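Local coordinates for protein alanine racemase (Enterococcus faecalis, PDB 3E6E) that belongs to the alanine racemase family, joining a TIM-barrel domain to a C-terminal domain and binding the ligand DCS in a pocket completed by a second subunit, at residues A37-N42 against F63-L68; M137-F142 against F167-T172; L162-F167 against P199-V204; S171-I176 against S207-W212. The protein carries 1 engineered substitution. All coordinates share one frame; numbering follows the deposited sequence.

Contact 1: A37-N42 against F63-L68; sequences AVVKAN and FCVALL. With DCS (D-[3-hydroxy-2-methyl-5-phosphonooxymethyl-pyridin-4-ylmethyl]-N,O-cycloserylamide), chain D.
A37 and V38 run beside F63 and C64 as parallel neighbours, and two backbone hydrogen bonds tie the pair. C64 N donates to A37 O at 3.1 Å, a straight bond (167° at the hydrogen) that nevertheless reaches the oxygen from above its carbonyl plane. V39 N then donates to C64 O at 2.9 Å, almost in line with the C=O but bent at the hydrogen, 144°. Each oxygen also has a CA-H contact, from F63 and V38 respectively, a weaker supplement to the N-H bond.

The apolar contacts divide between the faces of the sheet. On one, V38 CB meets C64 CB at 3.6 Å; on the other, A37 CB comes to F63 CD2 at 4.2 Å. Past the last bridge, V39 CG2 just touches V65 CG1, and K40 lays its stem over the 63-68 segment, its CD 3.5 Å from A66 CB.

Ligand contacts come from the 37-42 side. V38 CG1 packs against C5A of DCS at 3.7 Å. The K40 chain is extended until its last torsion, where a bend (chi4 79°) puts NZ 3.6 Å from C4A of DCS; the same NZ forms a salt bridge with D315 of the second subunit. This is the pocket end of two TIM-barrel strands.

Strand 62-65 sits between strand 34-38 and strand 83-85 in the parallel sheet. Helix 48-56 packs on A37, V39 and F63, while helix 68-76 covers F63 and V65 and sends E70 to bond A66 N.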
# COMPACT_ATOMS: atom_id res chain seq x y z
N ALA A 37 17.70 15.67 -3.10
CA ALA A 37 16.88 14.81 -2.27
C ALA A 37 15.77 14.15 -3.08
O ALA A 37 14.88 14.83 -3.59
CB ALA A 37 16.28 15.61 -1.11
N VAL A 38 15.85 12.84 -3.22
CA VAL A 38 14.83 12.11 -3.96
C VAL A 38 13.69 11.86 -2.98
O VAL A 38 13.90 11.25 -1.92
CB VAL A 38 15.39 10.78 -4.51
CG1 VAL A 38 16.41 10.22 -3.57
CG2 VAL A 38 14.28 9.78 -4.73
N VAL A 39 12.50 12.36 -3.31
CA VAL A 39 11.33 12.23 -2.46
C VAL A 39 10.12 11.62 -3.16
O VAL A 39 8.98 12.02 -2.91
CB VAL A 39 10.89 13.60 -1.89
CG1 VAL A 39 12.00 14.21 -1.05
CG2 VAL A 39 10.49 14.52 -3.04
N LYS A 40 10.37 10.65 -4.03
CA LYS A 40 9.28 9.98 -4.75
C LYS A 40 8.51 9.06 -3.82
O LYS A 40 8.85 8.92 -2.64
CB LYS A 40 9.82 9.17 -5.93
CG LYS A 40 10.92 8.17 -5.60
CD LYS A 40 11.36 7.52 -6.90
CE LYS A 40 12.58 6.63 -6.73
NZ LYS A 40 12.25 5.32 -6.16
N ALA A 41 7.49 8.41 -4.38
CA ALA A 41 6.62 7.50 -3.63
C ALA A 41 6.21 8.21 -2.34
O ALA A 41 6.37 7.70 -1.23
CB ALA A 41 7.36 6.20 -3.32
N ASN A 42 5.68 9.42 -2.53
CA ASN A 42 5.24 10.29 -1.45
C ASN A 42 6.26 10.36 -0.32
O ASN A 42 5.93 10.09 0.84
CB ASN A 42 3.88 9.85 -0.90
CG ASN A 42 3.29 10.89 0.03
OD1 ASN A 42 3.32 12.08 -0.26
ND2 ASN A 42 2.74 10.44 1.16
N PHE A 63 15.76 18.37 -6.32
CA PHE A 63 14.89 17.23 -6.02
C PHE A 63 14.68 16.20 -7.13
O PHE A 63 14.56 16.54 -8.31
CB PHE A 63 13.52 17.73 -5.56
CG PHE A 63 13.60 18.67 -4.42
CD1 PHE A 63 13.71 20.04 -4.64
CD2 PHE A 63 13.65 18.18 -3.12
CE1 PHE A 63 13.88 20.92 -3.56
CE2 PHE A 63 13.81 19.05 -2.04
CZ PHE A 63 13.93 20.43 -2.26
N CYS A 64 14.63 14.93 -6.72
CA CYS A 64 14.42 13.80 -7.62
C CYS A 64 13.12 13.07 -7.30
O CYS A 64 12.85 12.76 -6.14
CB CYS A 64 15.56 12.80 -7.50
SG CYS A 64 17.20 13.48 -7.83
N VAL A 65 12.33 12.81 -8.32
CA VAL A 65 11.07 12.11 -8.17
C VAL A 65 10.99 11.12 -9.31
O VAL A 65 11.84 11.13 -10.20
CB VAL A 65 9.86 13.07 -8.25
CG1 VAL A 65 9.93 14.10 -7.14
CG2 VAL A 65 9.82 13.74 -9.62
N ALA A 66 9.97 10.27 -9.30
CA ALA A 66 9.81 9.29 -10.37
C ALA A 66 8.79 9.70 -11.41
O ALA A 66 8.93 9.36 -12.58
CB ALA A 66 9.40 7.96 -9.78
N LEU A 67 7.78 10.45 -10.99
CA LEU A 67 6.71 10.85 -11.90
C LEU A 67 6.49 12.34 -12.12
O LEU A 67 6.63 13.16 -11.21
CB LEU A 67 5.40 10.23 -11.43
CG LEU A 67 5.50 8.82 -10.87
CD1 LEU A 67 4.11 8.33 -10.54
CD2 LEU A 67 6.16 7.90 -11.87
N LEU A 68 6.11 12.68 -13.35
CA LEU A 68 5.83 14.05 -13.70
C LEU A 68 4.84 14.59 -12.68
O LEU A 68 4.95 15.73 -12.23
CB LEU A 68 5.25 14.13 -15.11
CG LEU A 68 4.77 15.52 -15.51
CD1 LEU A 68 5.80 16.58 -15.11
CD2 LEU A 68 4.51 15.54 -17.01
N1 DCS D . 18.75 7.64 -8.21
C2 DCS D . 17.90 6.85 -9.03
C2A DCS D . 18.02 6.87 -10.55
C3 DCS D . 16.95 6.05 -8.39
O3 DCS D . 16.10 5.27 -9.10
C4 DCS D . 16.88 6.06 -6.94
C4A DCS D . 15.86 5.19 -6.23
C5 DCS D . 17.81 6.91 -6.19
C6 DCS D . 18.71 7.68 -6.84
C5A DCS D . 17.82 6.99 -4.68
O4P DCS D . 18.24 5.73 -4.16
P DCS D . 18.40 5.38 -2.62
O1P DCS D . 19.41 6.28 -2.09
O2P DCS D . 17.11 5.55 -1.96
O3P DCS D . 18.86 3.99 -2.53
N DCS D . 16.06 3.74 -6.61
CA DCS D . 15.24 2.73 -6.07
C DCS D . 14.19 2.07 -6.78
O DCS D . 13.80 2.32 -8.06
ND DCS D . 13.66 1.17 -5.98
OG DCS D . 14.32 1.21 -4.77
CB DCS D . 15.27 2.17 -4.83

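Contact 2: M137-F142 against F167-T172; sequences MGRIGF and FTHFST. With DCS (D-[3-hydroxy-2-methyl-5-phosphonooxymethyl-pyridin-4-ylmethyl]-N,O-cycloserylamide), chain D.
The H169 imidazole has M137 at its edge: SD lies 5.3 Å from the H169 ring centroid and 80° off the normal, an edge-on Met-aromatic contact whose nearest ring atom is CD2. Over one face of the imidazole lies the pyridine ring of DCS, with C3 of DCS 3.7 Å above the H169 plane and displaced toward the rim. The R139 guanidinium presents its own edge to the ligand, with O and C2A of DCS near its plane. Its NH1 gives O3 of DCS a hydrogen bond of 3.1 Å, 160° at the hydrogen, whereas NH2 to O of DCS, at 2.9 Å, is bent and weak.

H169 reaches the ligand because CG stands anti to its backbone N (chi1 -174°), and its NE2 is hydrogen-bonded to Y267 OH of the second subunit. Beside the flat groups, carbon and sulfur do the packing: M137 CB rests on S171 CB at 3.4 Å, and M137 SD touches the same carbon at 3.7 Å. One wall of the ligand pocket is thus built from two loops.

The 137-142 loop leads from strand 129-132 to helix 145-158. The 167-172 segment leaves strand 165-167 toward helix 179-193, as expected for the pocket end of a TIM barrel. Helix 179-193 backs S171 through Y180 and Q184, and F142 packs on helix 145-158.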
# COMPACT_ATOMS: atom_id res chain seq x y z
N MET A 137 22.77 -2.66 -13.98
CA MET A 137 21.48 -2.55 -13.32
C MET A 137 20.33 -2.70 -14.31
O MET A 137 19.25 -3.16 -13.96
CB MET A 137 21.36 -1.21 -12.59
CG MET A 137 19.93 -0.76 -12.34
SD MET A 137 19.35 -1.16 -10.68
CE MET A 137 17.61 -0.77 -10.83
N GLY A 138 20.58 -2.31 -15.56
CA GLY A 138 19.78 -2.76 -16.68
C GLY A 138 18.30 -2.45 -16.49
O GLY A 138 17.48 -3.35 -16.38
N ARG A 139 17.98 -1.16 -16.46
CA ARG A 139 16.59 -0.72 -16.48
C ARG A 139 16.35 0.30 -17.60
O ARG A 139 15.44 0.11 -18.41
CB ARG A 139 16.19 -0.12 -15.13
CG ARG A 139 17.09 1.01 -14.69
CD ARG A 139 16.31 2.03 -13.92
NE ARG A 139 15.80 1.50 -12.67
CZ ARG A 139 15.88 2.16 -11.52
NH1 ARG A 139 16.44 3.36 -11.49
NH2 ARG A 139 15.41 1.61 -10.40
N ILE A 140 17.14 1.37 -17.65
CA ILE A 140 17.01 2.39 -18.70
C ILE A 140 18.34 3.09 -18.94
O ILE A 140 19.20 3.12 -18.06
CB ILE A 140 16.01 3.52 -18.36
CG1 ILE A 140 16.42 4.18 -17.04
CG2 ILE A 140 14.59 2.99 -18.35
CD1 ILE A 140 15.71 5.49 -16.77
N GLY A 141 18.49 3.67 -20.14
CA GLY A 141 19.71 4.39 -20.46
C GLY A 141 20.46 3.91 -21.68
O GLY A 141 20.21 2.82 -22.19
N PHE A 142 21.39 4.74 -22.15
CA PHE A 142 22.22 4.42 -23.30
C PHE A 142 23.24 3.38 -22.89
O PHE A 142 23.90 3.54 -21.85
CB PHE A 142 22.96 5.67 -23.81
CG PHE A 142 22.05 6.77 -24.29
CD1 PHE A 142 21.86 7.92 -23.53
CD2 PHE A 142 21.35 6.63 -25.49
CE1 PHE A 142 20.99 8.91 -23.95
CE2 PHE A 142 20.47 7.63 -25.92
CZ PHE A 142 20.29 8.77 -25.15
N PHE A 167 24.33 11.02 -15.90
CA PHE A 167 24.36 10.23 -14.68
C PHE A 167 24.01 8.79 -14.98
O PHE A 167 23.51 8.46 -16.07
CB PHE A 167 23.33 10.77 -13.69
CG PHE A 167 21.92 10.52 -14.11
CD1 PHE A 167 21.15 9.56 -13.46
CD2 PHE A 167 21.37 11.23 -15.16
CE1 PHE A 167 19.83 9.31 -13.87
CE2 PHE A 167 20.07 10.99 -15.58
CZ PHE A 167 19.29 10.03 -14.94
N THR A 168 24.31 7.94 -14.01
CA THR A 168 23.98 6.54 -14.10
C THR A 168 23.55 6.08 -12.71
O THR A 168 23.56 6.87 -11.75
CB THR A 168 25.15 5.70 -14.58
OG1 THR A 168 24.66 4.41 -14.95
CG2 THR A 168 26.17 5.53 -13.47
N HIS A 169 23.17 4.82 -12.57
CA HIS A 169 22.71 4.35 -11.29
C HIS A 169 23.34 3.01 -10.98
O HIS A 169 23.42 2.15 -11.83
CB HIS A 169 21.18 4.25 -11.31
CG HIS A 169 20.59 3.92 -9.97
ND1 HIS A 169 20.69 4.75 -8.88
CD2 HIS A 169 19.93 2.81 -9.54
CE1 HIS A 169 20.13 4.17 -7.83
NE2 HIS A 169 19.66 3.00 -8.21
N PHE A 170 23.80 2.85 -9.75
CA PHE A 170 24.43 1.59 -9.36
C PHE A 170 23.41 0.56 -8.88
O PHE A 170 22.34 0.92 -8.35
CB PHE A 170 25.47 1.87 -8.29
CG PHE A 170 26.64 2.68 -8.79
CD1 PHE A 170 27.67 2.06 -9.49
CD2 PHE A 170 26.73 4.04 -8.51
CE1 PHE A 170 28.77 2.79 -9.91
CE2 PHE A 170 27.83 4.77 -8.93
CZ PHE A 170 28.86 4.15 -9.62
N SER A 171 23.74 -0.72 -9.05
CA SER A 171 22.85 -1.79 -8.63
C SER A 171 23.39 -2.60 -7.47
O SER A 171 22.66 -3.36 -6.86
CB SER A 171 22.55 -2.73 -9.79
OG SER A 171 23.69 -3.48 -10.17
N THR A 172 24.68 -2.42 -7.17
CA THR A 172 25.33 -3.16 -6.10
C THR A 172 26.14 -2.30 -5.15
O THR A 172 27.01 -2.82 -4.45
CB THR A 172 26.29 -4.23 -6.67
OG1 THR A 172 27.25 -3.60 -7.53
CG2 THR A 172 25.52 -5.27 -7.45
N1 DCS D . 18.75 7.64 -8.21
C2 DCS D . 17.90 6.85 -9.03
C2A DCS D . 18.02 6.87 -10.55
C3 DCS D . 16.95 6.05 -8.39
O3 DCS D . 16.10 5.27 -9.10
C4 DCS D . 16.88 6.06 -6.94
C4A DCS D . 15.86 5.19 -6.23
C5 DCS D . 17.81 6.91 -6.19
C6 DCS D . 18.71 7.68 -6.84
C5A DCS D . 17.82 6.99 -4.68
O4P DCS D . 18.24 5.73 -4.16
P DCS D . 18.40 5.38 -2.62
O1P DCS D . 19.41 6.28 -2.09
O2P DCS D . 17.11 5.55 -1.96
O3P DCS D . 18.86 3.99 -2.53
N DCS D . 16.06 3.74 -6.61
CA DCS D . 15.24 2.73 -6.07
C DCS D . 14.19 2.07 -6.78
O DCS D . 13.80 2.32 -8.06
ND DCS D . 13.66 1.17 -5.98
OG DCS D . 14.32 1.21 -4.77
CB DCS D . 15.27 2.17 -4.83

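Contact 3: L162-F167 against P199-V204; sequences LWEGIF and PRYVHV
E164 and Y201 begin the pairing of strands 165-167 and 201-203, the two strands of a beta-alpha-beta unit in the TIM barrel, joined through helix 179-193. Three backbone hydrogen bonds make the ladder. Y201 N donates to E164 O at 2.8 Å, I166 N to Y201 O at 3.0 Å, and H203 N to I166 O. The opposite edge of 165-167 is satisfied by L131 and V133, and V202 N bonds N219 OD1, just ahead of strand 220-223.

The buried polar side chains find partners beyond the pair. The E164 carboxylate lies alongside the Y201 ring; its OE2 forms a salt bridge with R128, and its OE1 bonds S103 and H130. H203 uses both ring nitrogens, NE2 with H130 and ND1 with R222. R200, nearer solvent, spreads a guanidinium face over E164 CG.

Apolar contact fills the rest. P199 lies over one face of the W163 indole, though too close there for its spacing to be trusted. On the face toward helix 179-193, I166 and V202 point the same way. The last rung of the ladder, from H203 N to I166 O, spans 3.1 Å and lies in the carbonyl plane.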
# COMPACT_ATOMS: atom_id res chain seq x y z
N LEU A 162 18.97 21.84 -23.33
CA LEU A 162 19.99 22.47 -22.50
C LEU A 162 21.05 21.46 -22.06
O LEU A 162 22.24 21.76 -22.03
CB LEU A 162 19.35 23.12 -21.27
CG LEU A 162 20.31 23.60 -20.18
CD1 LEU A 162 21.40 24.49 -20.77
CD2 LEU A 162 19.56 24.34 -19.08
N TRP A 163 20.60 20.25 -21.71
CA TRP A 163 21.49 19.24 -21.16
C TRP A 163 22.14 19.52 -19.81
O TRP A 163 23.33 19.84 -19.74
CB TRP A 163 22.61 18.91 -22.15
CG TRP A 163 23.49 17.78 -21.70
CD1 TRP A 163 23.10 16.64 -21.06
CD2 TRP A 163 24.91 17.68 -21.87
NE1 TRP A 163 24.19 15.84 -20.81
CE2 TRP A 163 25.31 16.46 -21.30
CE3 TRP A 163 25.88 18.51 -22.44
CZ2 TRP A 163 26.64 16.04 -21.29
CZ3 TRP A 163 27.20 18.09 -22.43
CH2 TRP A 163 27.57 16.87 -21.86
N GLU A 164 21.36 19.41 -18.74
CA GLU A 164 21.80 19.80 -17.43
C GLU A 164 22.80 18.81 -16.88
O GLU A 164 23.60 19.17 -16.02
CB GLU A 164 20.60 19.88 -16.50
CG GLU A 164 20.46 21.20 -15.81
CD GLU A 164 19.14 21.32 -15.12
OE1 GLU A 164 18.90 20.53 -14.17
OE2 GLU A 164 18.35 22.19 -15.53
N GLY A 165 22.76 17.58 -17.37
CA GLY A 165 23.73 16.61 -16.86
C GLY A 165 23.68 15.19 -17.38
O GLY A 165 22.84 14.84 -18.19
N ILE A 166 24.62 14.39 -16.91
CA ILE A 166 24.70 12.98 -17.25
C ILE A 166 24.77 12.27 -15.91
O ILE A 166 25.22 12.83 -14.91
CB ILE A 166 25.98 12.57 -18.04
CG1 ILE A 166 26.86 13.79 -18.29
CG2 ILE A 166 25.62 11.88 -19.33
CD1 ILE A 166 27.83 14.03 -17.17
N PHE A 167 24.33 11.02 -15.90
CA PHE A 167 24.36 10.23 -14.68
C PHE A 167 24.01 8.79 -14.98
O PHE A 167 23.51 8.46 -16.07
CB PHE A 167 23.33 10.77 -13.69
CG PHE A 167 21.92 10.52 -14.11
CD1 PHE A 167 21.15 9.56 -13.46
CD2 PHE A 167 21.37 11.23 -15.16
CE1 PHE A 167 19.83 9.31 -13.87
CE2 PHE A 167 20.07 10.99 -15.58
CZ PHE A 167 19.29 10.03 -14.94
N PRO A 199 28.26 18.70 -18.52
CA PRO A 199 27.21 19.65 -18.13
C PRO A 199 27.31 20.09 -16.68
O PRO A 199 28.29 19.81 -16.01
CB PRO A 199 25.92 18.88 -18.42
CG PRO A 199 26.34 17.40 -18.43
CD PRO A 199 27.84 17.32 -18.24
N ARG A 200 26.28 20.79 -16.21
CA ARG A 200 26.27 21.29 -14.84
C ARG A 200 26.36 20.18 -13.82
O ARG A 200 27.06 20.30 -12.82
CB ARG A 200 24.99 22.08 -14.58
CG ARG A 200 25.01 22.89 -13.28
CD ARG A 200 23.69 23.63 -13.07
NE ARG A 200 23.21 24.27 -14.30
CZ ARG A 200 22.10 25.00 -14.38
NH1 ARG A 200 21.34 25.21 -13.30
NH2 ARG A 200 21.73 25.51 -15.55
N TYR A 201 25.65 19.08 -14.08
CA TYR A 201 25.62 17.94 -13.16
C TYR A 201 26.17 16.63 -13.71
O TYR A 201 25.86 16.21 -14.81
CB TYR A 201 24.18 17.71 -12.69
CG TYR A 201 23.58 18.88 -11.95
CD1 TYR A 201 22.52 19.60 -12.49
CD2 TYR A 201 24.06 19.25 -10.70
CE1 TYR A 201 21.93 20.66 -11.80
CE2 TYR A 201 23.48 20.31 -10.00
CZ TYR A 201 22.42 21.01 -10.55
OH TYR A 201 21.82 22.03 -9.83
N VAL A 202 27.01 15.98 -12.91
CA VAL A 202 27.59 14.71 -13.29
C VAL A 202 27.41 13.86 -12.04
O VAL A 202 28.19 13.94 -11.09
CB VAL A 202 29.08 14.88 -13.65
CG1 VAL A 202 29.63 13.60 -14.27
CG2 VAL A 202 29.22 16.05 -14.61
N HIS A 203 26.34 13.06 -12.04
CA HIS A 203 26.00 12.25 -10.88
C HIS A 203 25.79 10.76 -11.06
O HIS A 203 25.19 10.31 -12.04
CB HIS A 203 24.77 12.85 -10.21
CG HIS A 203 23.69 13.26 -11.16
ND1 HIS A 203 22.61 12.45 -11.46
CD2 HIS A 203 23.49 14.41 -11.85
CE1 HIS A 203 21.79 13.08 -12.28
NE2 HIS A 203 22.30 14.27 -12.53
N VAL A 204 26.27 10.00 -10.08
CA VAL A 204 26.18 8.55 -10.11
C VAL A 204 25.82 8.01 -8.72
O VAL A 204 25.29 6.91 -8.60
CB VAL A 204 27.53 7.93 -10.51
CG1 VAL A 204 28.07 8.61 -11.75
CG2 VAL A 204 28.53 8.06 -9.37

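Contact 4: S171-I176 against S207-W212; sequences STADEI and SATALW. With DCS (D-[3-hydroxy-2-methyl-5-phosphonooxymethyl-pyridin-4-ylmethyl]-N,O-cycloserylamide), chain D.
A173 presses on A208 and T209 where a type I beta turn, T172 to E175 and closed by E175 N to T172 O, meets helix 207-212. The setting is the TIM-barrel domain, at the end of the barrel where the ligand binds.

The tight part is made of methyls and a methylene. A173 CB lies 3.8 Å from A208 CB, and D174 CB adds itself to A208 CB at 3.6 Å. A173 CB also meets T209 CG2, but the two carbons are modelled so close that their spacing is doubtful. A173 and A208 carry only methyls, and D174 CA comes within 4.9 Å of A208 CA. F181 of helix 179-193 packs on A173, and T209 turns its hydroxyl back to N206 N.

Toward solvent the fit slackens. D174 CB and W212 CZ3 stand 4.2 Å apart, and both residues are partly exposed. The D174 carboxylate swings away from the helix (chi1 68°) to a salt bridge with K236, which E175 shares. The indole is held from elsewhere: W212 NE1 bonds A238 O.

S207, itself buried, takes no part in the packing against the turn but faces the phosphate of DCS. Its N donates to O1P of DCS, although O1P is crowded in the model and its place is less sure. The W212 ring is set against its own helix, with A208 CB at its edge and L211 CB 3.9 Å above the centre of one face.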
# COMPACT_ATOMS: atom_id res chain seq x y z
N SER A 171 23.74 -0.72 -9.05
CA SER A 171 22.85 -1.79 -8.63
C SER A 171 23.39 -2.60 -7.47
O SER A 171 22.66 -3.36 -6.86
CB SER A 171 22.55 -2.73 -9.79
OG SER A 171 23.69 -3.48 -10.17
N THR A 172 24.68 -2.42 -7.17
CA THR A 172 25.33 -3.16 -6.10
C THR A 172 26.14 -2.30 -5.15
O THR A 172 27.01 -2.82 -4.45
CB THR A 172 26.29 -4.23 -6.67
OG1 THR A 172 27.25 -3.60 -7.53
CG2 THR A 172 25.52 -5.27 -7.45
N ALA A 173 25.86 -1.01 -5.09
CA ALA A 173 26.61 -0.10 -4.23
C ALA A 173 26.50 -0.40 -2.75
O ALA A 173 27.38 -0.03 -1.97
CB ALA A 173 26.18 1.33 -4.48
N ASP A 174 25.43 -1.07 -2.34
CA ASP A 174 25.27 -1.38 -0.92
C ASP A 174 25.77 -2.78 -0.60
O ASP A 174 25.54 -3.29 0.50
CB ASP A 174 23.80 -1.26 -0.51
CG ASP A 174 22.93 -2.34 -1.14
OD1 ASP A 174 22.97 -2.51 -2.38
OD2 ASP A 174 22.20 -3.02 -0.40
N GLU A 175 26.47 -3.40 -1.55
CA GLU A 175 27.00 -4.74 -1.35
C GLU A 175 28.44 -4.72 -0.85
O GLU A 175 29.22 -3.84 -1.22
CB GLU A 175 26.91 -5.52 -2.67
CG GLU A 175 26.48 -6.98 -2.53
CD GLU A 175 24.98 -7.14 -2.38
OE1 GLU A 175 24.22 -6.54 -3.18
OE2 GLU A 175 24.55 -7.88 -1.47
N ILE A 176 28.80 -5.68 -0.01
CA ILE A 176 30.15 -5.77 0.54
C ILE A 176 31.14 -5.95 -0.60
O ILE A 176 32.17 -5.28 -0.65
CB ILE A 176 30.29 -6.96 1.49
CG1 ILE A 176 29.31 -6.81 2.66
CG2 ILE A 176 31.72 -7.09 1.97
CD1 ILE A 176 29.25 -8.02 3.58
N SER A 207 22.36 6.91 -1.91
CA SER A 207 22.51 6.58 -0.54
C SER A 207 23.68 5.69 -0.27
O SER A 207 24.60 6.06 0.36
CB SER A 207 21.22 6.03 -0.02
OG SER A 207 20.41 7.03 0.39
N ALA A 208 23.58 4.50 -0.77
CA ALA A 208 24.62 3.51 -0.63
C ALA A 208 25.99 4.01 -1.10
O ALA A 208 26.93 4.08 -0.30
CB ALA A 208 24.24 2.24 -1.39
N THR A 209 26.11 4.36 -2.38
CA THR A 209 27.41 4.80 -2.93
C THR A 209 28.01 5.95 -2.14
O THR A 209 29.21 5.94 -1.87
CB THR A 209 27.33 5.22 -4.45
OG1 THR A 209 27.09 6.62 -4.55
CG2 THR A 209 26.21 4.48 -5.18
N ALA A 210 27.18 6.92 -1.76
CA ALA A 210 27.65 8.08 -1.00
C ALA A 210 28.26 7.69 0.34
O ALA A 210 29.29 8.21 0.75
CB ALA A 210 26.51 9.06 -0.78
N LEU A 211 27.60 6.77 1.03
CA LEU A 211 28.09 6.33 2.32
C LEU A 211 29.39 5.54 2.20
O LEU A 211 30.42 5.93 2.75
CB LEU A 211 27.02 5.49 3.01
CG LEU A 211 25.75 6.26 3.41
CD1 LEU A 211 24.69 5.30 3.85
CD2 LEU A 211 26.07 7.26 4.51
N TRP A 212 29.35 4.45 1.44
CA TRP A 212 30.52 3.56 1.30
C TRP A 212 31.51 3.75 0.15
O TRP A 212 32.59 3.16 0.16
CB TRP A 212 30.02 2.11 1.32
CG TRP A 212 29.24 1.80 2.56
CD1 TRP A 212 29.73 1.70 3.84
CD2 TRP A 212 27.83 1.62 2.67
NE1 TRP A 212 28.70 1.48 4.73
CE2 TRP A 212 27.52 1.42 4.04
CE3 TRP A 212 26.78 1.62 1.74
CZ2 TRP A 212 26.22 1.22 4.49
CZ3 TRP A 212 25.48 1.42 2.20
CH2 TRP A 212 25.22 1.22 3.56
N1 DCS D . 18.75 7.64 -8.21
C2 DCS D . 17.90 6.85 -9.03
C2A DCS D . 18.02 6.87 -10.55
C3 DCS D . 16.95 6.05 -8.39
O3 DCS D . 16.10 5.27 -9.10
C4 DCS D . 16.88 6.06 -6.94
C4A DCS D . 15.86 5.19 -6.23
C5 DCS D . 17.81 6.91 -6.19
C6 DCS D . 18.71 7.68 -6.84
C5A DCS D . 17.82 6.99 -4.68
O4P DCS D . 18.24 5.73 -4.16
P DCS D . 18.40 5.38 -2.62
O1P DCS D . 19.41 6.28 -2.09
O2P DCS D . 17.11 5.55 -1.96
O3P DCS D . 18.86 3.99 -2.53
N DCS D . 16.06 3.74 -6.61
CA DCS D . 15.24 2.73 -6.07
C DCS D . 14.19 2.07 -6.78
O DCS D . 13.80 2.32 -8.06
ND DCS D . 13.66 1.17 -5.98
OG DCS D . 14.32 1.21 -4.77
CB DCS D . 15.27 2.17 -4.83

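Contact 1 is the most central, about 8 Å from the chain's centre to its own, and wholly buried; contact 3 lies about 22 Å out and reaches the surface. Both pair strands of the same parallel sheet through backbone hydrogen bonds. Contacts 2 and 4 join loops, or a loop and a helix, and rely on side-chain packing instead. They share S171 and T172, and F170 packs on T209 between them. Contacts 2 and 3 share F167, with T168 N to H203 O a probable hydrogen bond. Contacts 1, 2 and 4 all supply residues to DCS and touch the second subunit, whereas contact 3 meets no other chain, and its buried E164 and H203 find their polar partners within the same chain.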